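Local coordinates for formimidoylglutamase (PDB 3M1R), which catalyses the manganese-dependent hydrolysis of N-formimidoyl-L-glutamate to L-glutamate and formamide, a step of histidine degradation, at residues H253-P258 with T294-D299; G44-K49 with I93-T98; A273-A278 with L309-K314. All blocks are in the same frame, centred on the assembly; numbering follows the deposited sequence.

Contact 1. Residues H253-P258 with T294-D299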
# COMPACT_ATOMS: atom_id res chain seq x y z
N HIS D 253 7.88 -5.22 -16.28
CA HIS D 253 8.62 -6.41 -15.85
C HIS D 253 9.53 -6.14 -14.64
O HIS D 253 9.85 -7.06 -13.90
CB HIS D 253 9.47 -6.99 -17.01
CG HIS D 253 8.67 -7.70 -18.05
ND1 HIS D 253 8.93 -9.00 -18.44
CD2 HIS D 253 7.58 -7.30 -18.76
CE1 HIS D 253 8.05 -9.36 -19.36
NE2 HIS D 253 7.22 -8.36 -19.56
N ALA D 254 9.93 -4.89 -14.46
CA ALA D 254 10.72 -4.50 -13.28
C ALA D 254 10.22 -3.19 -12.67
O ALA D 254 10.87 -2.15 -12.83
CB ALA D 254 12.21 -4.38 -13.64
N PRO D 255 9.08 -3.22 -11.96
CA PRO D 255 8.52 -1.98 -11.40
C PRO D 255 9.37 -1.46 -10.25
O PRO D 255 9.18 -0.35 -9.82
CB PRO D 255 7.14 -2.41 -10.86
CG PRO D 255 7.30 -3.87 -10.56
CD PRO D 255 8.18 -4.37 -11.72
N GLY D 256 10.30 -2.27 -9.76
CA GLY D 256 11.10 -1.87 -8.62
C GLY D 256 12.44 -1.23 -8.92
O GLY D 256 13.31 -1.24 -8.05
N CYS D 257 12.65 -0.71 -10.13
CA CYS D 257 13.87 0.05 -10.41
C CYS D 257 13.61 1.54 -10.25
O CYS D 257 12.54 2.03 -10.63
CB CYS D 257 14.37 -0.22 -11.83
SG CYS D 257 14.74 -1.97 -12.19
N PRO D 258 14.58 2.28 -9.69
CA PRO D 258 14.32 3.72 -9.58
C PRO D 258 13.89 4.34 -10.91
O PRO D 258 12.81 4.92 -10.97
CB PRO D 258 15.67 4.28 -9.08
CG PRO D 258 16.26 3.08 -8.28
CD PRO D 258 15.90 1.91 -9.14
N THR D 294 12.12 -1.17 -2.01
CA THR D 294 11.12 -0.25 -1.43
C THR D 294 10.22 0.33 -2.52
O THR D 294 9.19 0.92 -2.23
CB THR D 294 11.76 0.94 -0.67
OG1 THR D 294 12.48 1.79 -1.59
CG2 THR D 294 12.72 0.43 0.36
N LEU D 295 10.61 0.17 -3.77
CA LEU D 295 9.80 0.68 -4.87
C LEU D 295 9.05 -0.47 -5.56
O LEU D 295 8.27 -0.23 -6.49
CB LEU D 295 10.71 1.38 -5.88
CG LEU D 295 10.93 2.89 -5.93
CD1 LEU D 295 10.34 3.63 -4.73
CD2 LEU D 295 12.40 3.16 -6.10
N ASP D 296 9.28 -1.72 -5.12
CA ASP D 296 8.85 -2.89 -5.90
C ASP D 296 7.40 -3.28 -5.63
O ASP D 296 6.83 -2.95 -4.59
CB ASP D 296 9.76 -4.10 -5.60
CG ASP D 296 9.86 -5.09 -6.78
OD1 ASP D 296 9.31 -4.81 -7.88
OD2 ASP D 296 10.52 -6.15 -6.60
N PHE D 297 6.79 -4.00 -6.57
CA PHE D 297 5.54 -4.66 -6.24
C PHE D 297 5.84 -6.07 -5.75
O PHE D 297 6.43 -6.86 -6.47
CB PHE D 297 4.56 -4.72 -7.40
CG PHE D 297 3.27 -5.36 -7.03
CD1 PHE D 297 3.06 -6.72 -7.26
CD2 PHE D 297 2.29 -4.64 -6.37
CE1 PHE D 297 1.87 -7.33 -6.88
CE2 PHE D 297 1.09 -5.24 -5.98
CZ PHE D 297 0.88 -6.59 -6.25
N ARG D 298 5.39 -6.37 -4.53
CA ARG D 298 5.83 -7.55 -3.82
C ARG D 298 7.35 -7.54 -3.93
O ARG D 298 7.97 -6.53 -3.60
CB ARG D 298 5.18 -8.83 -4.38
CG ARG D 298 3.65 -8.86 -4.15
CD ARG D 298 3.00 -10.04 -4.85
NE ARG D 298 3.46 -11.32 -4.30
CZ ARG D 298 3.08 -12.51 -4.77
NH1 ARG D 298 2.24 -12.58 -5.79
NH2 ARG D 298 3.52 -13.63 -4.21
N ASP D 299 7.95 -8.63 -4.42
CA ASP D 299 9.39 -8.62 -4.68
C ASP D 299 9.71 -9.08 -6.11
O ASP D 299 10.73 -9.70 -6.35
CB ASP D 299 10.15 -9.49 -3.67
CG ASP D 299 9.77 -10.98 -3.74
OD1 ASP D 299 8.70 -11.31 -4.30
OD2 ASP D 299 10.54 -11.83 -3.23

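Contact 2. Residues G44-K49 with I93-T98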
# COMPACT_ATOMS: atom_id res chain seq x y z
N GLY D 44 27.51 -9.40 -1.49
CA GLY D 44 26.61 -8.25 -1.46
C GLY D 44 27.34 -6.92 -1.36
O GLY D 44 28.40 -6.83 -0.71
N VAL D 45 26.80 -5.90 -2.01
CA VAL D 45 27.35 -4.54 -1.97
C VAL D 45 26.19 -3.56 -1.78
O VAL D 45 25.69 -2.99 -2.74
CB VAL D 45 28.07 -4.18 -3.28
CG1 VAL D 45 28.71 -2.77 -3.19
CG2 VAL D 45 29.12 -5.23 -3.63
N PRO D 46 25.75 -3.39 -0.52
CA PRO D 46 24.55 -2.62 -0.19
C PRO D 46 24.78 -1.10 -0.18
O PRO D 46 24.52 -0.47 0.84
CB PRO D 46 24.21 -3.09 1.23
CG PRO D 46 25.40 -3.92 1.70
CD PRO D 46 26.46 -3.84 0.68
N LEU D 47 25.25 -0.54 -1.28
CA LEU D 47 25.45 0.91 -1.39
C LEU D 47 24.32 1.53 -2.21
O LEU D 47 24.05 1.10 -3.34
CB LEU D 47 26.80 1.22 -2.04
CG LEU D 47 27.21 2.67 -2.29
CD1 LEU D 47 27.61 3.37 -1.01
CD2 LEU D 47 28.35 2.74 -3.26
N SER D 48 23.67 2.54 -1.66
CA SER D 48 22.64 3.23 -2.41
C SER D 48 22.59 4.72 -2.12
O SER D 48 21.74 5.43 -2.67
CB SER D 48 21.26 2.59 -2.15
OG SER D 48 20.94 2.59 -0.77
N LYS D 49 23.48 5.21 -1.28
CA LYS D 49 23.46 6.64 -0.94
C LYS D 49 24.12 7.50 -2.02
O LYS D 49 23.99 8.73 -2.00
CB LYS D 49 24.06 6.90 0.44
CG LYS D 49 23.02 6.83 1.55
CD LYS D 49 23.65 6.77 2.94
CE LYS D 49 22.59 6.50 3.99
NZ LYS D 49 23.16 6.21 5.33
N ILE D 93 30.06 -6.42 1.54
CA ILE D 93 31.12 -5.46 1.67
C ILE D 93 30.64 -4.36 2.56
O ILE D 93 29.56 -3.81 2.36
CB ILE D 93 31.53 -4.90 0.33
CG1 ILE D 93 32.08 -6.03 -0.54
CG2 ILE D 93 32.59 -3.82 0.52
CD1 ILE D 93 32.22 -5.67 -1.98
N ASP D 94 31.44 -4.04 3.57
CA ASP D 94 31.07 -3.00 4.52
C ASP D 94 30.89 -1.64 3.83
O ASP D 94 31.73 -1.21 3.04
CB ASP D 94 32.11 -2.89 5.63
CG ASP D 94 31.80 -1.78 6.58
OD1 ASP D 94 30.91 -1.96 7.43
OD2 ASP D 94 32.44 -0.71 6.48
N ILE D 95 29.79 -0.97 4.14
CA ILE D 95 29.51 0.32 3.52
C ILE D 95 29.49 1.41 4.59
O ILE D 95 28.84 1.27 5.63
CB ILE D 95 28.15 0.32 2.78
CG1 ILE D 95 28.13 -0.77 1.70
CG2 ILE D 95 27.86 1.71 2.18
CD1 ILE D 95 29.23 -0.65 0.68
N HIS D 96 30.21 2.49 4.34
CA HIS D 96 30.21 3.60 5.28
C HIS D 96 28.86 4.31 5.32
O HIS D 96 28.33 4.72 4.28
CB HIS D 96 31.29 4.61 4.93
CG HIS D 96 31.61 5.54 6.05
ND1 HIS D 96 32.90 5.78 6.47
CD2 HIS D 96 30.80 6.27 6.86
CE1 HIS D 96 32.87 6.63 7.48
NE2 HIS D 96 31.61 6.94 7.74
N VAL D 97 28.30 4.45 6.52
CA VAL D 97 27.03 5.16 6.67
C VAL D 97 27.09 6.53 5.99
O VAL D 97 26.15 6.92 5.30
CB VAL D 97 26.66 5.36 8.16
CG1 VAL D 97 25.29 6.04 8.27
CG2 VAL D 97 26.68 4.04 8.92
N THR D 98 28.22 7.20 6.16
CA THR D 98 28.40 8.61 5.80
C THR D 98 29.11 8.88 4.46
O THR D 98 28.52 9.47 3.55
CB THR D 98 29.20 9.33 6.92
OG1 THR D 98 28.33 9.60 8.03
CG2 THR D 98 29.82 10.64 6.41

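Contact 3. Residues A273-A278 with L309-K314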
# COMPACT_ATOMS: atom_id res chain seq x y z
N ALA D 273 19.68 -14.06 -22.72
CA ALA D 273 20.92 -13.38 -23.11
C ALA D 273 22.03 -13.60 -22.09
O ALA D 273 23.16 -13.92 -22.44
CB ALA D 273 20.66 -11.88 -23.32
N VAL D 274 21.70 -13.41 -20.82
CA VAL D 274 22.61 -13.74 -19.74
C VAL D 274 23.10 -15.22 -19.81
O VAL D 274 24.29 -15.49 -19.64
CB VAL D 274 21.97 -13.45 -18.38
CG1 VAL D 274 22.85 -13.96 -17.25
CG2 VAL D 274 21.72 -11.95 -18.24
N LYS D 275 22.19 -16.17 -20.05
CA LYS D 275 22.62 -17.57 -20.14
C LYS D 275 23.61 -17.77 -21.31
O LYS D 275 24.63 -18.41 -21.15
CB LYS D 275 21.44 -18.55 -20.23
CG LYS D 275 21.90 -19.97 -20.64
CD LYS D 275 20.79 -21.02 -20.66
CE LYS D 275 19.50 -20.54 -21.35
NZ LYS D 275 18.52 -19.87 -20.40
N TYR D 276 23.29 -17.20 -22.46
CA TYR D 276 24.20 -17.20 -23.59
C TYR D 276 25.60 -16.69 -23.23
O TYR D 276 26.59 -17.41 -23.38
CB TYR D 276 23.63 -16.40 -24.76
CG TYR D 276 24.48 -16.47 -26.00
CD1 TYR D 276 24.60 -17.64 -26.72
CD2 TYR D 276 25.18 -15.36 -26.45
CE1 TYR D 276 25.39 -17.72 -27.86
CE2 TYR D 276 25.98 -15.43 -27.58
CZ TYR D 276 26.08 -16.61 -28.28
OH TYR D 276 26.86 -16.67 -29.41
N ILE D 277 25.69 -15.43 -22.79
CA ILE D 277 26.98 -14.84 -22.45
C ILE D 277 27.74 -15.65 -21.39
O ILE D 277 28.96 -15.83 -21.47
CB ILE D 277 26.82 -13.40 -21.95
CG1 ILE D 277 26.39 -12.48 -23.10
CG2 ILE D 277 28.11 -12.92 -21.32
CD1 ILE D 277 25.74 -11.19 -22.64
N ALA D 278 27.00 -16.16 -20.41
CA ALA D 278 27.59 -16.90 -19.31
C ALA D 278 28.33 -18.17 -19.75
O ALA D 278 29.18 -18.69 -19.01
CB ALA D 278 26.53 -17.24 -18.28
N LEU D 309 20.47 -14.63 -11.84
CA LEU D 309 21.52 -15.39 -11.16
C LEU D 309 21.45 -16.87 -11.56
O LEU D 309 22.45 -17.47 -11.95
CB LEU D 309 21.40 -15.24 -9.65
CG LEU D 309 22.38 -14.27 -8.98
CD1 LEU D 309 23.07 -13.38 -10.01
CD2 LEU D 309 21.70 -13.44 -7.88
N LEU D 310 20.25 -17.45 -11.46
CA LEU D 310 20.02 -18.82 -11.87
C LEU D 310 20.45 -19.08 -13.31
O LEU D 310 21.09 -20.08 -13.57
CB LEU D 310 18.56 -19.22 -11.65
CG LEU D 310 18.19 -19.29 -10.16
CD1 LEU D 310 16.69 -19.43 -9.96
CD2 LEU D 310 18.92 -20.45 -9.49
N HIS D 311 20.12 -18.17 -14.24
CA HIS D 311 20.43 -18.38 -15.64
C HIS D 311 21.90 -18.16 -15.96
O HIS D 311 22.45 -18.79 -16.84
CB HIS D 311 19.52 -17.55 -16.56
CG HIS D 311 18.14 -18.09 -16.68
ND1 HIS D 311 17.70 -18.78 -17.80
CD2 HIS D 311 17.08 -18.06 -15.83
CE1 HIS D 311 16.44 -19.15 -17.63
NE2 HIS D 311 16.04 -18.72 -16.45
N ALA D 312 22.56 -17.29 -15.22
CA ALA D 312 23.99 -17.15 -15.34
C ALA D 312 24.68 -18.42 -14.85
O ALA D 312 25.59 -18.93 -15.49
CB ALA D 312 24.50 -15.92 -14.58
N LEU D 313 24.25 -18.92 -13.70
CA LEU D 313 24.82 -20.15 -13.14
C LEU D 313 24.63 -21.28 -14.15
O LEU D 313 25.53 -22.08 -14.39
CB LEU D 313 24.11 -20.53 -11.85
CG LEU D 313 24.73 -20.41 -10.45
CD1 LEU D 313 26.15 -19.87 -10.39
CD2 LEU D 313 23.79 -19.62 -9.57
N LYS D 314 23.44 -21.33 -14.72
CA LYS D 314 23.10 -22.32 -15.73
C LYS D 314 24.10 -22.25 -16.88
O LYS D 314 24.62 -23.27 -17.32
CB LYS D 314 21.69 -22.05 -16.25
CG LYS D 314 21.16 -23.08 -17.23
CD LYS D 314 19.73 -22.72 -17.63
CE LYS D 314 19.29 -23.47 -18.87
NZ LYS D 314 17.94 -23.04 -19.30

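Contact 1. Residues H253-P258 with T294-D299
Asp-296 lays its carboxylate against the backbone of Gly-256 and the ring of Pro-255. Its CB lies 4.0 Å from CA of Gly-256. With CG anti to the backbone N (chi1 -152°), CG comes 3.9 Å from the same Gly-256 CA. At the tip, OD1 stands 3.5 Å from CG of Pro-255 and close to the Gly-256 amide, though the angle is too poor for a bond. That oxygen instead shares a hydrogen bond with OG1 of Thr-301 and takes a weak one from its neighbour, Phe-297 N. Thr-301 OG1 also bonds Gly-256 N, so one hydroxyl ties the two loops together. Farther along, CD2 of Leu-295 rests 4.0 Å from CA of Pro-258.

Gly-256 belongs to a type I turn, Ala-254 to Cys-257, whose carbonyls at Pro-255 and Cys-257 receive Arg-298 of a neighbouring subunit. The contact thus joins the loop between strand 239-245 and helix 267-278 to the loop between strand 283-289 and helix 300-318, with Met-300 and Thr-301 at the start of that last helix packed on Pro-255.

Contact 2. Residues G44-K49 with I93-T98
Ile-93 N donates a nearly straight hydrogen bond to Gly-44 O (2.8 Å, 169° at the hydrogen), and the side chains beyond it close an apolar seam. Val-45 and Ile-93 lie side by side pointing the same way, CG2 of the valine 3.5 Å from CD1 of the isoleucine. Ile-95 then touches two partners: its CG1 meets CD of Pro-46 at 3.6 Å, while CG2 faces Leu-47 CD1, the leucine crossing it at about a right angle. Farthest out, the extended chain of Lys-49 runs alongside Val-97 and gives its NZ to Val-97 O at 3.1 Å. The same ammonium bonds Ser-51 O of a neighbouring subunit; an alanine in place of Lys-49 would probably leave the Val-97 and Ser-51 carbonyls without this shared donor and loosen the loop's link to that subunit.

In the second shell, an inverse gamma turn centred on Pro-46 bends the chain leaving the sheet, and Ile-132 packs against Val-45 and Leu-47. Strands 39-45 and 87-93 are parallel neighbours joined by a crossover that includes helix 60-69, and the contact lies where their C-terminal ends run into loops. Helix 100-117 covers it, Ile-107 touching Val-45 and Ser-103 touching Ile-95.

Contact 3. Residues A273-A278 with L309-K314
Lys-275 crosses both His-311 and Lys-314 obliquely, and these three side chains set the polar side of the helix pair. Lys-314 is stretched out from CG to NZ, whereas Lys-275 bends near its end. Its chi3 of 45° turns CE back and chi4 of -90° then swings NZ to the edge of the His-311 ring, in the ring plane, 2.9 Å from ND1. Lower down, CD of Lys-275 presses on CE of Lys-314 at 3.4 Å, tighter than an ordinary carbon contact. The two ammonium groups are likewise 3.4 Å apart, NZ to NZ, a pairing of like charges that nearby carboxylates probably offset. Lys-314 forms salt bridges with Glu-77 and with Glu-193 of a neighbouring subunit, and Glu-272 makes a long, weak ion pair with Lys-275.

Helices 267-278 and 300-318 flank strand 283-289 in sequence and pack on one face of the parallel sheet of the arginase fold, where Val-274 and Ala-312 both rest on Ile-286. Over residues 273-278 and 309-314 the helix axes run 30° apart in the same general direction and approach to 7.5 Å, a spacing that small residues permit. On the sheet-facing side Val-274 sends CG1, anti to its backbone N, to within 3.7 Å of Ala-312 CB. Between the helices, Ala-278 CB sits 3.4 Å from Ala-312 O, and the CA of Lys-275 makes a CH...O contact with His-311 O. NE2 of His-311 bonds a bound di(hydroxyethyl)ether, and the ring meets Phe-194 of that neighbouring subunit edge-to-face.

Contacts 1 and 3 interleave along the chain: strand 239-245, loop 253-258, helix 267-278, strand 283-289, loop 294-299 and helix 300-318 follow one another, so contact 1 pairs the two loops and contact 3 the two helices they lead into. Their centres are 22 Å apart, and both reach the same second subunit. Contact 2 is formed earlier in the chain, lies across the chain's centre from contact 3, and comes within about 8 Å of contact 1, nearest atoms. Contact 1 is near the metal site, the Pro-258 side chain being about 6 Å from that of the calcium ligand Asp-247; the Leu-47 side chain of contact 2 is about 13 Å from a calcium ion.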